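Local coordinates for nisin biosynthesis protein NisC (Lactococcus lactis subsp. lactis, PDB 2G0D), which catalyses the zinc-dependent cyclisation that forms the thioether rings of the lantibiotic nisin, at residues K10-W15 with L42-L47; E351-N356 with I380-K385; Y74-G79 with A86-S91. All blocks are in the same frame, centred on the assembly; numbering follows the deposited sequence.

In the fold
All three contacts belong to the same alpha toroid, formed by a single chain. Along the sequence, interaction 1 (10-15 with 42-47) comes first, then interaction 3 (74-79 with 86-91) and last interaction 2 (351-356 with 380-385), one closing before the next opens. Helix 37-45 is the common neighbour: it touches helix 376-387 through M43 on L381, and helix 85-92 through L42 on S91. The centre of interaction 1 is about 17 Å from that of interaction 2 and about 19 Å from that of interaction 3, whereas the centres of interactions 2 and 3 are about 29 Å apart. A salt bridge from E46 to K385 ties interactions 1 and 2 together, consistent with the chain's two ends meeting to close the toroid.

Interaction 1 of 3, residues K10-W15 with L42-L47; sequences KIIAQW and LMLAEL
I11 and M43 meet end to end, the CD1 methyl of I11 lying 3.8 Å from the M43 sulfur, SD. The methionine leaves its helix with CG anti to the backbone N (chi1 168°), runs nearly extended through chi2 and then bends at chi3, 73°. This last turn swings CE round toward I11, where it comes within 4.2 Å of both CG2 and CD1, so the isoleucine offers two branches to one methyl. The next residue of each helix makes the second pair: I12 meets L44 at a slant. Its CG1-CD1 arm reaches the CD2 methyl of L44, with I12 CD1 to L44 CD2 at 3.7 Å and the CG1 atom scarcely farther. In I12 this arm stands anti to the carbonyl carbon (chi1 -64°), which carries CD1 nearer to L44 than the direction of CB alone would. Both pairs are apolar and buried, and they join the helices through side-chain ends while the closest CA atoms, of I12 and L44, remain 9.0 Å apart. Helix 3-20 lies against helix 37-45 here, with helix 376-387 covering I11 through I376 and I380, and helix 53-74 covering I12 through Y56, K59 and Y63.

Interaction 2 of 3, residues E351-N356 with I380-K385; sequences EEFNVN and ILVLSK
F353 projects from helix 347-355 onto V382 and L383, two consecutive residues of helix 376-387. Before them come I380 and L381, which face other parts of the fold: I380 packs on L361 and on helix 3-20, and L381 on F372 and E46. V382 is the first to touch. Its CG1 methyl, anti to the backbone N (chi1 180°), lies 3.8 Å from F353 CE2 and 4.0 Å from CZ of the same ring, the two side chains crossing at about a right angle. L383 follows with the larger share of the contact. Its CD2 methyl approaches F353 CE2 to 3.6 Å from an oblique direction, and it also meets the side chain of N354, which runs past the leucine the opposite way. The CE2 corner of the ring thus meets both methyls from different directions. S384 points its CB away from helix 347-355 and turns its hydroxyl back on its own helix, donating from OG to L381 O at 2.8 Å. That carbonyl also accepts from K385 N, both donors arriving from the same face of its plane. K385 closes the segment and forms a salt bridge with E46. F353 also packs on I331 of helix 327-341 and on I360 of helix 357-362. The segment axes, 11.0 Å apart, cross at -109°, steeply inclined rather than aligned. The side chain of V382 is about 14 Å from the zinc ion, so the contact is not part of the metal site. Helix 347-355, in the outer layer, packs here on inner-layer helix 376-387 of the LanC toroid.

Interaction 3 of 3, residues Y74-G79 with A86-S91; sequences YGLLTG and AGIALS
L76, in the irregular loop, and I88, on helix 85-92, point toward each other, each with its CB directed at the other segment. The side chains slide past one another in opposite directions, and they touch through their terminal methyls, L76 CD2 and I88 CD1, 4.2 Å apart. This is a loose apolar contact between branch ends. The CG1-CD1 arm of I88 lies anti to the carbonyl carbon (chi1 -58°), which sends CD1 outward to the leucine, while its CG2 takes the position anti to the backbone N. L76 also touches Y112 of helix 100-122, and I88 touches P38 of helix 37-45.

The second point of attachment is made by backbone. A86 N donates to G79 O at 3.2 Å, with an N-H...O angle of 152°. The nitrogen stands well above the carbonyl plane, 63° out of it, and so does not address a lone pair. The A86 methyl sits beside the same oxygen, CB to G79 O being 3.3 Å, and its helix is further packed on Y146 of helix 140-147. T78 and A85 are also joined by backbone hydrogen bonding, and T78 OG1 takes a bond from S80 N within the loop. Farther along the helix, S91 OG donates to I88 O at 2.7 Å. The chain leaves helix 53-74, turns after G79 and returns at A86, so that the connection is tied to the start of the helix it leads into, as one of the links between successive helices of the alpha toroid.

Interaction 1 of 3, residues K10-W15 with L42-L47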
ATOM      1  N   LYS A  10      25.175   7.504   0.078  1.00 34.13           N
ATOM      2  CA  LYS A  10      24.842   8.614   0.948  1.00 35.50           C
ATOM      3  C   LYS A  10      23.731   8.240   1.923  1.00 34.26           C
ATOM      4  O   LYS A  10      23.798   8.624   3.100  1.00 33.99           O
ATOM      5  CB  LYS A  10      24.575   9.920   0.163  1.00 35.48           C
ATOM      6  CG  LYS A  10      23.121  10.302  -0.085  1.00 38.77           C
ATOM      7  CD  LYS A  10      23.014  11.694  -0.791  1.00 39.34           C
ATOM      8  CE  LYS A  10      22.752  12.844   0.201  1.00 43.20           C
ATOM      9  NZ  LYS A  10      22.562  14.183  -0.474  1.00 44.06           N
ATOM     10  N   ILE A  11      22.737   7.466   1.448  1.00 33.53           N
ATOM     11  CA  ILE A  11      21.644   7.010   2.309  1.00 32.24           C
ATOM     12  C   ILE A  11      22.193   6.124   3.416  1.00 32.30           C
ATOM     13  O   ILE A  11      21.783   6.247   4.578  1.00 32.37           O
ATOM     14  CB  ILE A  11      20.514   6.260   1.535  1.00 32.34           C
ATOM     15  CG1 ILE A  11      19.813   7.183   0.533  1.00 32.01           C
ATOM     16  CG2 ILE A  11      19.480   5.667   2.502  1.00 31.81           C
ATOM     17  CD1 ILE A  11      19.049   6.425  -0.571  1.00 31.09           C
ATOM     18  N   ILE A  12      23.120   5.239   3.066  1.00 32.00           N
ATOM     19  CA  ILE A  12      23.735   4.385   4.072  1.00 32.29           C
ATOM     20  C   ILE A  12      24.474   5.223   5.133  1.00 32.78           C
ATOM     21  O   ILE A  12      24.331   4.960   6.329  1.00 32.59           O
ATOM     22  CB  ILE A  12      24.691   3.328   3.460  1.00 32.23           C
ATOM     23  CG1 ILE A  12      23.919   2.340   2.571  1.00 31.98           C
ATOM     24  CG2 ILE A  12      25.422   2.563   4.584  1.00 31.11           C
ATOM     25  CD1 ILE A  12      24.800   1.576   1.588  1.00 30.04           C
ATOM     26  N   ALA A  13      25.234   6.232   4.690  1.00 33.42           N
ATOM     27  CA  ALA A  13      25.934   7.171   5.595  1.00 34.56           C
ATOM     28  C   ALA A  13      24.984   7.912   6.555  1.00 35.31           C
ATOM     29  O   ALA A  13      25.305   8.119   7.722  1.00 35.56           O
ATOM     30  CB  ALA A  13      26.767   8.184   4.787  1.00 34.61           C
ATOM     31  N   GLN A  14      23.815   8.299   6.063  1.00 36.02           N
ATOM     32  CA  GLN A  14      22.809   8.943   6.891  1.00 37.24           C
ATOM     33  C   GLN A  14      22.311   7.985   7.978  1.00 36.78           C
ATOM     34  O   GLN A  14      22.181   8.362   9.160  1.00 36.90           O
ATOM     35  CB  GLN A  14      21.644   9.450   6.025  1.00 37.34           C
ATOM     36  CG  GLN A  14      22.063  10.580   5.071  1.00 39.61           C
ATOM     37  CD  GLN A  14      20.916  11.139   4.240  1.00 40.42           C
ATOM     38  OE1 GLN A  14      19.926  11.644   4.785  1.00 45.68           O
ATOM     39  NE2 GLN A  14      21.051  11.068   2.912  1.00 42.68           N
ATOM     40  N   TRP A  15      22.079   6.736   7.593  1.00 35.52           N
ATOM     41  CA  TRP A  15      21.565   5.767   8.542  1.00 34.97           C
ATOM     42  C   TRP A  15      22.617   5.160   9.452  1.00 34.87           C
ATOM     43  O   TRP A  15      22.298   4.763  10.559  1.00 34.68           O
ATOM     44  CB  TRP A  15      20.691   4.714   7.839  1.00 34.33           C
ATOM     45  CG  TRP A  15      19.366   5.297   7.510  1.00 33.10           C
ATOM     46  CD1 TRP A  15      18.960   5.789   6.304  1.00 32.62           C
ATOM     47  CD2 TRP A  15      18.285   5.519   8.424  1.00 32.77           C
ATOM     48  NE1 TRP A  15      17.682   6.279   6.401  1.00 33.73           N
ATOM     49  CE2 TRP A  15      17.243   6.123   7.694  1.00 33.61           C
ATOM     50  CE3 TRP A  15      18.098   5.263   9.799  1.00 33.86           C
ATOM     51  CZ2 TRP A  15      16.011   6.474   8.288  1.00 33.81           C
ATOM     52  CZ3 TRP A  15      16.874   5.605  10.383  1.00 33.65           C
ATOM     53  CH2 TRP A  15      15.848   6.201   9.624  1.00 33.20           C
ATOM     54  N   LEU A  42      14.693  -2.726   2.668  1.00 27.74           N
ATOM     55  CA  LEU A  42      14.108  -3.175   1.371  1.00 28.29           C
ATOM     56  C   LEU A  42      14.863  -2.679   0.154  1.00 28.38           C
ATOM     57  O   LEU A  42      15.175  -3.461  -0.745  1.00 28.03           O
ATOM     58  CB  LEU A  42      12.617  -2.857   1.246  1.00 27.40           C
ATOM     59  CG  LEU A  42      11.760  -3.721   2.183  1.00 28.39           C
ATOM     60  CD1 LEU A  42      10.347  -3.178   2.318  1.00 27.84           C
ATOM     61  CD2 LEU A  42      11.736  -5.190   1.690  1.00 30.45           C
ATOM     62  N   MET A  43      15.203  -1.396   0.155  1.00 29.62           N
ATOM     63  CA  MET A  43      15.936  -0.802  -0.957  1.00 31.06           C
ATOM     64  C   MET A  43      17.296  -1.473  -1.158  1.00 29.55           C
ATOM     65  O   MET A  43      17.668  -1.776  -2.275  1.00 30.44           O
ATOM     66  CB  MET A  43      16.117   0.695  -0.747  1.00 30.84           C
ATOM     67  CG  MET A  43      17.138   1.299  -1.737  1.00 32.80           C
ATOM     68  SD  MET A  43      17.846   2.850  -1.201  1.00 36.62           S
ATOM     69  CE  MET A  43      18.932   2.293   0.089  1.00 32.87           C
ATOM     70  N   LEU A  44      18.023  -1.697  -0.074  1.00 29.02           N
ATOM     71  CA  LEU A  44      19.374  -2.281  -0.123  1.00 28.87           C
ATOM     72  C   LEU A  44      19.326  -3.749  -0.523  1.00 28.73           C
ATOM     73  O   LEU A  44      20.198  -4.233  -1.246  1.00 27.49           O
ATOM     74  CB  LEU A  44      20.075  -2.151   1.241  1.00 28.73           C
ATOM     75  CG  LEU A  44      20.615  -0.800   1.730  1.00 30.24           C
ATOM     76  CD1 LEU A  44      21.164  -0.915   3.160  1.00 28.12           C
ATOM     77  CD2 LEU A  44      21.691  -0.262   0.821  1.00 28.01           C
ATOM     78  N   ALA A  45      18.290  -4.442  -0.037  1.00 29.00           N
ATOM     79  CA  ALA A  45      18.127  -5.871  -0.261  1.00 28.80           C
ATOM     80  C   ALA A  45      17.875  -6.157  -1.715  1.00 29.10           C
ATOM     81  O   ALA A  45      18.312  -7.166  -2.236  1.00 29.42           O
ATOM     82  CB  ALA A  45      17.008  -6.425   0.603  1.00 28.65           C
ATOM     83  N   GLU A  46      17.164  -5.248  -2.366  1.00 29.87           N
ATOM     84  CA  GLU A  46      16.907  -5.321  -3.792  1.00 30.44           C
ATOM     85  C   GLU A  46      18.120  -5.054  -4.679  1.00 31.03           C
ATOM     86  O   GLU A  46      18.013  -5.078  -5.906  1.00 31.55           O
ATOM     87  CB  GLU A  46      15.816  -4.332  -4.166  1.00 29.83           C
ATOM     88  CG  GLU A  46      14.436  -4.800  -3.824  1.00 29.19           C
ATOM     89  CD  GLU A  46      14.033  -6.116  -4.483  1.00 27.49           C
ATOM     90  OE1 GLU A  46      14.798  -6.637  -5.333  1.00 25.69           O
ATOM     91  OE2 GLU A  46      12.938  -6.623  -4.124  1.00 25.96           O
ATOM     92  N   LEU A  47      19.263  -4.784  -4.069  1.00 31.73           N
ATOM     93  CA  LEU A  47      20.461  -4.438  -4.820  1.00 32.73           C
ATOM     94  C   LEU A  47      21.463  -5.582  -4.794  1.00 33.66           C
ATOM     95  O   LEU A  47      22.633  -5.382  -5.101  1.00 33.43           O
ATOM     96  CB  LEU A  47      21.084  -3.167  -4.251  1.00 32.25           C
ATOM     97  CG  LEU A  47      20.251  -1.885  -4.300  1.00 32.64           C
ATOM     98  CD1 LEU A  47      21.087  -0.743  -3.724  1.00 31.93           C
ATOM     99  CD2 LEU A  47      19.845  -1.571  -5.731  1.00 31.29           C
TER

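Interaction 2 of 3, residues E351-N356 with I380-K385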
ATOM      1  N   GLU A 351       9.115   3.862 -20.361  1.00 36.21           N
ATOM      2  CA  GLU A 351      10.370   4.196 -21.088  1.00 37.37           C
ATOM      3  C   GLU A 351      10.837   5.615 -20.770  1.00 36.13           C
ATOM      4  O   GLU A 351      12.001   5.835 -20.451  1.00 36.22           O
ATOM      5  CB  GLU A 351      10.228   4.004 -22.613  1.00 37.09           C
ATOM      6  CG  GLU A 351       9.998   2.534 -23.070  1.00 39.18           C
ATOM      7  CD  GLU A 351       9.498   2.404 -24.547  1.00 40.42           C
ATOM      8  OE1 GLU A 351      10.307   2.645 -25.482  1.00 42.14           O
ATOM      9  OE2 GLU A 351       8.305   2.042 -24.767  1.00 42.88           O
ATOM     10  N   GLU A 352       9.916   6.566 -20.821  1.00 35.64           N
ATOM     11  CA  GLU A 352      10.244   7.975 -20.579  1.00 35.85           C
ATOM     12  C   GLU A 352      10.757   8.231 -19.150  1.00 34.79           C
ATOM     13  O   GLU A 352      11.716   8.984 -18.953  1.00 34.63           O
ATOM     14  CB  GLU A 352       9.035   8.846 -20.942  1.00 35.80           C
ATOM     15  CG  GLU A 352       8.802  10.093 -20.090  1.00 37.80           C
ATOM     16  CD  GLU A 352       7.556  10.891 -20.530  1.00 37.85           C
ATOM     17  OE1 GLU A 352       6.396  10.366 -20.426  1.00 34.35           O
ATOM     18  OE2 GLU A 352       7.770  12.047 -20.983  1.00 39.84           O
ATOM     19  N   PHE A 353      10.136   7.572 -18.172  1.00 33.65           N
ATOM     20  CA  PHE A 353      10.577   7.627 -16.771  1.00 32.99           C
ATOM     21  C   PHE A 353      12.001   7.088 -16.605  1.00 33.17           C
ATOM     22  O   PHE A 353      12.808   7.648 -15.858  1.00 32.86           O
ATOM     23  CB  PHE A 353       9.600   6.829 -15.918  1.00 31.56           C
ATOM     24  CG  PHE A 353       9.994   6.677 -14.455  1.00 32.41           C
ATOM     25  CD1 PHE A 353       9.593   7.619 -13.504  1.00 30.61           C
ATOM     26  CD2 PHE A 353      10.701   5.541 -14.012  1.00 30.75           C
ATOM     27  CE1 PHE A 353       9.891   7.444 -12.146  1.00 29.29           C
ATOM     28  CE2 PHE A 353      11.011   5.369 -12.646  1.00 28.04           C
ATOM     29  CZ  PHE A 353      10.607   6.316 -11.721  1.00 29.76           C
ATOM     30  N   ASN A 354      12.309   5.998 -17.292  1.00 33.71           N
ATOM     31  CA  ASN A 354      13.629   5.421 -17.154  1.00 34.83           C
ATOM     32  C   ASN A 354      14.698   6.214 -17.891  1.00 35.45           C
ATOM     33  O   ASN A 354      15.825   6.292 -17.418  1.00 35.21           O
ATOM     34  CB  ASN A 354      13.614   3.956 -17.546  1.00 35.11           C
ATOM     35  CG  ASN A 354      12.902   3.105 -16.498  1.00 35.84           C
ATOM     36  OD1 ASN A 354      11.756   2.707 -16.679  1.00 37.46           O
ATOM     37  ND2 ASN A 354      13.558   2.889 -15.374  1.00 35.48           N
ATOM     38  N   VAL A 355      14.326   6.840 -19.008  1.00 36.30           N
ATOM     39  CA  VAL A 355      15.231   7.761 -19.714  1.00 37.52           C
ATOM     40  C   VAL A 355      15.573   8.946 -18.804  1.00 37.79           C
ATOM     41  O   VAL A 355      16.728   9.359 -18.732  1.00 37.56           O
ATOM     42  CB  VAL A 355      14.646   8.226 -21.073  1.00 37.40           C
ATOM     43  CG1 VAL A 355      15.396   9.458 -21.633  1.00 39.33           C
ATOM     44  CG2 VAL A 355      14.709   7.093 -22.068  1.00 38.68           C
ATOM     45  N   ASN A 356      14.569   9.441 -18.076  1.00 38.73           N
ATOM     46  CA  ASN A 356      14.718  10.602 -17.196  1.00 39.94           C
ATOM     47  C   ASN A 356      15.289  10.314 -15.804  1.00 41.01           C
ATOM     48  O   ASN A 356      15.221  11.179 -14.932  1.00 40.47           O
ATOM     49  CB  ASN A 356      13.363  11.323 -17.060  1.00 40.24           C
ATOM     50  CG  ASN A 356      12.923  12.005 -18.369  1.00 39.98           C
ATOM     51  OD1 ASN A 356      13.760  12.419 -19.164  1.00 38.09           O
ATOM     52  ND2 ASN A 356      11.609  12.112 -18.589  1.00 39.66           N
ATOM     53  N   ILE A 380      14.248   4.936  -5.684  1.00 25.73           N
ATOM     54  CA  ILE A 380      15.355   4.035  -6.018  1.00 25.43           C
ATOM     55  C   ILE A 380      14.844   2.600  -6.182  1.00 25.75           C
ATOM     56  O   ILE A 380      15.272   1.907  -7.095  1.00 25.55           O
ATOM     57  CB  ILE A 380      16.500   4.107  -4.963  1.00 24.40           C
ATOM     58  CG1 ILE A 380      17.195   5.464  -5.066  1.00 25.25           C
ATOM     59  CG2 ILE A 380      17.501   2.965  -5.131  1.00 24.38           C
ATOM     60  CD1 ILE A 380      18.051   5.866  -3.846  1.00 24.17           C
ATOM     61  N   LEU A 381      13.940   2.166  -5.303  1.00 25.64           N
ATOM     62  CA  LEU A 381      13.347   0.838  -5.443  1.00 26.35           C
ATOM     63  C   LEU A 381      12.686   0.662  -6.802  1.00 26.54           C
ATOM     64  O   LEU A 381      12.917  -0.342  -7.472  1.00 27.19           O
ATOM     65  CB  LEU A 381      12.322   0.548  -4.336  1.00 26.25           C
ATOM     66  CG  LEU A 381      12.900  -0.167  -3.101  1.00 27.07           C
ATOM     67  CD1 LEU A 381      12.046   0.143  -1.863  1.00 28.23           C
ATOM     68  CD2 LEU A 381      12.976  -1.658  -3.339  1.00 25.58           C
ATOM     69  N   VAL A 382      11.846   1.622  -7.186  1.00 25.90           N
ATOM     70  CA  VAL A 382      11.192   1.610  -8.491  1.00 25.92           C
ATOM     71  C   VAL A 382      12.236   1.499  -9.592  1.00 27.03           C
ATOM     72  O   VAL A 382      12.144   0.618 -10.454  1.00 27.57           O
ATOM     73  CB  VAL A 382      10.307   2.870  -8.716  1.00 25.83           C
ATOM     74  CG1 VAL A 382       9.638   2.843 -10.092  1.00 26.25           C
ATOM     75  CG2 VAL A 382       9.214   3.007  -7.632  1.00 24.16           C
ATOM     76  N   LEU A 383      13.233   2.388  -9.565  1.00 27.42           N
ATOM     77  CA  LEU A 383      14.211   2.478 -10.641  1.00 28.07           C
ATOM     78  C   LEU A 383      15.011   1.201 -10.673  1.00 28.31           C
ATOM     79  O   LEU A 383      15.380   0.731 -11.725  1.00 29.26           O
ATOM     80  CB  LEU A 383      15.152   3.694 -10.433  1.00 29.12           C
ATOM     81  CG  LEU A 383      14.583   5.099 -10.738  1.00 28.39           C
ATOM     82  CD1 LEU A 383      15.456   6.193 -10.125  1.00 26.52           C
ATOM     83  CD2 LEU A 383      14.577   5.254 -12.256  1.00 29.22           C
ATOM     84  N   SER A 384      15.274   0.630  -9.508  1.00 28.26           N
ATOM     85  CA  SER A 384      16.128  -0.547  -9.455  1.00 28.48           C
ATOM     86  C   SER A 384      15.470  -1.788 -10.096  1.00 27.81           C
ATOM     87  O   SER A 384      16.165  -2.607 -10.656  1.00 27.13           O
ATOM     88  CB  SER A 384      16.602  -0.820  -8.016  1.00 27.61           C
ATOM     89  OG  SER A 384      15.543  -1.337  -7.216  1.00 31.19           O
ATOM     90  N   LYS A 385      14.141  -1.920 -10.007  1.00 27.35           N
ATOM     91  CA  LYS A 385      13.460  -3.101 -10.580  1.00 26.60           C
ATOM     92  C   LYS A 385      13.200  -3.002 -12.060  1.00 26.68           C
ATOM     93  O   LYS A 385      12.930  -4.017 -12.706  1.00 26.78           O
ATOM     94  CB  LYS A 385      12.229  -3.532  -9.770  1.00 26.39           C
ATOM     95  CG  LYS A 385      12.563  -3.797  -8.265  1.00 26.24           C
ATOM     96  CD  LYS A 385      13.464  -5.051  -8.046  1.00 25.85           C
ATOM     97  CE  LYS A 385      14.968  -4.767  -8.167  1.00 26.62           C
ATOM     98  NZ  LYS A 385      15.730  -5.988  -7.843  1.00 27.91           N
TER

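Interaction 3 of 3, residues Y74-G79 with A86-S91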
ATOM      1  N   TYR A  74      11.827  -1.086  23.995  1.00 48.28           N
ATOM      2  CA  TYR A  74      10.649  -0.210  23.980  1.00 48.49           C
ATOM      3  C   TYR A  74       9.349  -0.906  23.630  1.00 48.33           C
ATOM      4  O   TYR A  74       8.271  -0.386  23.903  1.00 48.80           O
ATOM      5  CB  TYR A  74      10.868   0.984  23.045  1.00 48.72           C
ATOM      6  CG  TYR A  74      11.977   1.911  23.496  1.00 49.37           C
ATOM      7  CD1 TYR A  74      11.767   2.830  24.527  1.00 49.94           C
ATOM      8  CD2 TYR A  74      13.240   1.863  22.901  1.00 49.13           C
ATOM      9  CE1 TYR A  74      12.784   3.684  24.948  1.00 49.96           C
ATOM     10  CE2 TYR A  74      14.264   2.709  23.315  1.00 49.19           C
ATOM     11  CZ  TYR A  74      14.031   3.619  24.339  1.00 49.90           C
ATOM     12  OH  TYR A  74      15.042   4.470  24.757  1.00 49.51           O
ATOM     13  N   GLY A  75       9.450  -2.086  23.035  1.00 48.11           N
ATOM     14  CA  GLY A  75       8.279  -2.789  22.528  1.00 47.72           C
ATOM     15  C   GLY A  75       7.731  -2.129  21.273  1.00 47.63           C
ATOM     16  O   GLY A  75       8.359  -1.227  20.682  1.00 47.79           O
ATOM     17  N   LEU A  76       6.554  -2.580  20.863  1.00 46.86           N
ATOM     18  CA  LEU A  76       5.819  -1.926  19.790  1.00 46.73           C
ATOM     19  C   LEU A  76       4.486  -1.517  20.338  1.00 46.05           C
ATOM     20  O   LEU A  76       3.954  -2.165  21.242  1.00 46.54           O
ATOM     21  CB  LEU A  76       5.571  -2.885  18.633  1.00 46.75           C
ATOM     22  CG  LEU A  76       6.674  -3.092  17.612  1.00 47.88           C
ATOM     23  CD1 LEU A  76       6.383  -4.348  16.849  1.00 48.00           C
ATOM     24  CD2 LEU A  76       6.759  -1.899  16.669  1.00 49.18           C
ATOM     25  N   LEU A  77       3.931  -0.457  19.780  1.00 45.27           N
ATOM     26  CA  LEU A  77       2.557  -0.112  20.088  1.00 44.48           C
ATOM     27  C   LEU A  77       1.590  -0.520  18.966  1.00 43.44           C
ATOM     28  O   LEU A  77       0.370  -0.464  19.154  1.00 43.96           O
ATOM     29  CB  LEU A  77       2.437   1.372  20.455  1.00 44.79           C
ATOM     30  CG  LEU A  77       3.151   1.787  21.757  1.00 45.32           C
ATOM     31  CD1 LEU A  77       3.048   3.303  21.977  1.00 46.60           C
ATOM     32  CD2 LEU A  77       2.639   1.019  22.986  1.00 46.05           C
ATOM     33  N   THR A  78       2.123  -0.955  17.819  1.00 41.71           N
ATOM     34  CA  THR A  78       1.267  -1.275  16.674  1.00 39.75           C
ATOM     35  C   THR A  78       1.742  -2.414  15.755  1.00 37.78           C
ATOM     36  O   THR A  78       2.932  -2.586  15.522  1.00 37.49           O
ATOM     37  CB  THR A  78       0.912  -0.014  15.852  1.00 40.05           C
ATOM     38  OG1 THR A  78      -0.033  -0.353  14.829  1.00 40.19           O
ATOM     39  CG2 THR A  78       2.151   0.598  15.211  1.00 41.22           C
ATOM     40  N   GLY A  79       0.792  -3.201  15.266  1.00 35.37           N
ATOM     41  CA  GLY A  79       1.110  -4.271  14.334  1.00 33.93           C
ATOM     42  C   GLY A  79       1.033  -3.815  12.876  1.00 32.74           C
ATOM     43  O   GLY A  79       1.126  -4.624  11.990  1.00 33.23           O
ATOM     44  N   ALA A  86       4.072  -5.445  11.098  1.00 28.12           N
ATOM     45  CA  ALA A  86       3.919  -6.014   9.739  1.00 27.89           C
ATOM     46  C   ALA A  86       4.893  -5.388   8.729  1.00 28.54           C
ATOM     47  O   ALA A  86       5.431  -6.096   7.867  1.00 29.14           O
ATOM     48  CB  ALA A  86       2.460  -5.951   9.238  1.00 27.46           C
ATOM     49  N   GLY A  87       5.156  -4.084   8.850  1.00 28.75           N
ATOM     50  CA  GLY A  87       6.175  -3.431   7.986  1.00 28.81           C
ATOM     51  C   GLY A  87       7.596  -3.905   8.272  1.00 28.94           C
ATOM     52  O   GLY A  87       8.396  -4.106   7.355  1.00 29.82           O
ATOM     53  N   ILE A  88       7.920  -4.089   9.547  1.00 28.38           N
ATOM     54  CA  ILE A  88       9.225  -4.616   9.926  1.00 27.75           C
ATOM     55  C   ILE A  88       9.392  -6.048   9.430  1.00 28.10           C
ATOM     56  O   ILE A  88      10.434  -6.393   8.838  1.00 28.30           O
ATOM     57  CB  ILE A  88       9.457  -4.551  11.463  1.00 28.04           C
ATOM     58  CG1 ILE A  88       9.341  -3.103  11.966  1.00 25.41           C
ATOM     59  CG2 ILE A  88      10.817  -5.150  11.811  1.00 26.68           C
ATOM     60  CD1 ILE A  88       9.286  -2.956  13.503  1.00 28.09           C
ATOM     61  N   ALA A  89       8.366  -6.879   9.651  1.00 27.84           N
ATOM     62  CA  ALA A  89       8.377  -8.259   9.149  1.00 27.46           C
ATOM     63  C   ALA A  89       8.460  -8.331   7.628  1.00 27.48           C
ATOM     64  O   ALA A  89       9.218  -9.149   7.101  1.00 28.08           O
ATOM     65  CB  ALA A  89       7.180  -9.049   9.671  1.00 26.48           C
ATOM     66  N   LEU A  90       7.677  -7.513   6.919  1.00 26.72           N
ATOM     67  CA  LEU A  90       7.778  -7.478   5.460  1.00 26.87           C
ATOM     68  C   LEU A  90       9.203  -7.183   5.001  1.00 27.23           C
ATOM     69  O   LEU A  90       9.700  -7.820   4.039  1.00 27.68           O
ATOM     70  CB  LEU A  90       6.823  -6.428   4.839  1.00 27.11           C
ATOM     71  CG  LEU A  90       6.742  -6.409   3.294  1.00 25.84           C
ATOM     72  CD1 LEU A  90       6.054  -7.657   2.793  1.00 23.39           C
ATOM     73  CD2 LEU A  90       6.032  -5.174   2.823  1.00 27.75           C
ATOM     74  N   SER A  91       9.869  -6.232   5.681  1.00 26.48           N
ATOM     75  CA  SER A  91      11.197  -5.787   5.257  1.00 25.66           C
ATOM     76  C   SER A  91      12.282  -6.893   5.332  1.00 27.30           C
ATOM     77  O   SER A  91      13.315  -6.824   4.617  1.00 26.29           O
ATOM     78  CB  SER A  91      11.614  -4.520   6.005  1.00 26.01           C
ATOM     79  OG  SER A  91      12.000  -4.775   7.358  1.00 23.19           O
TER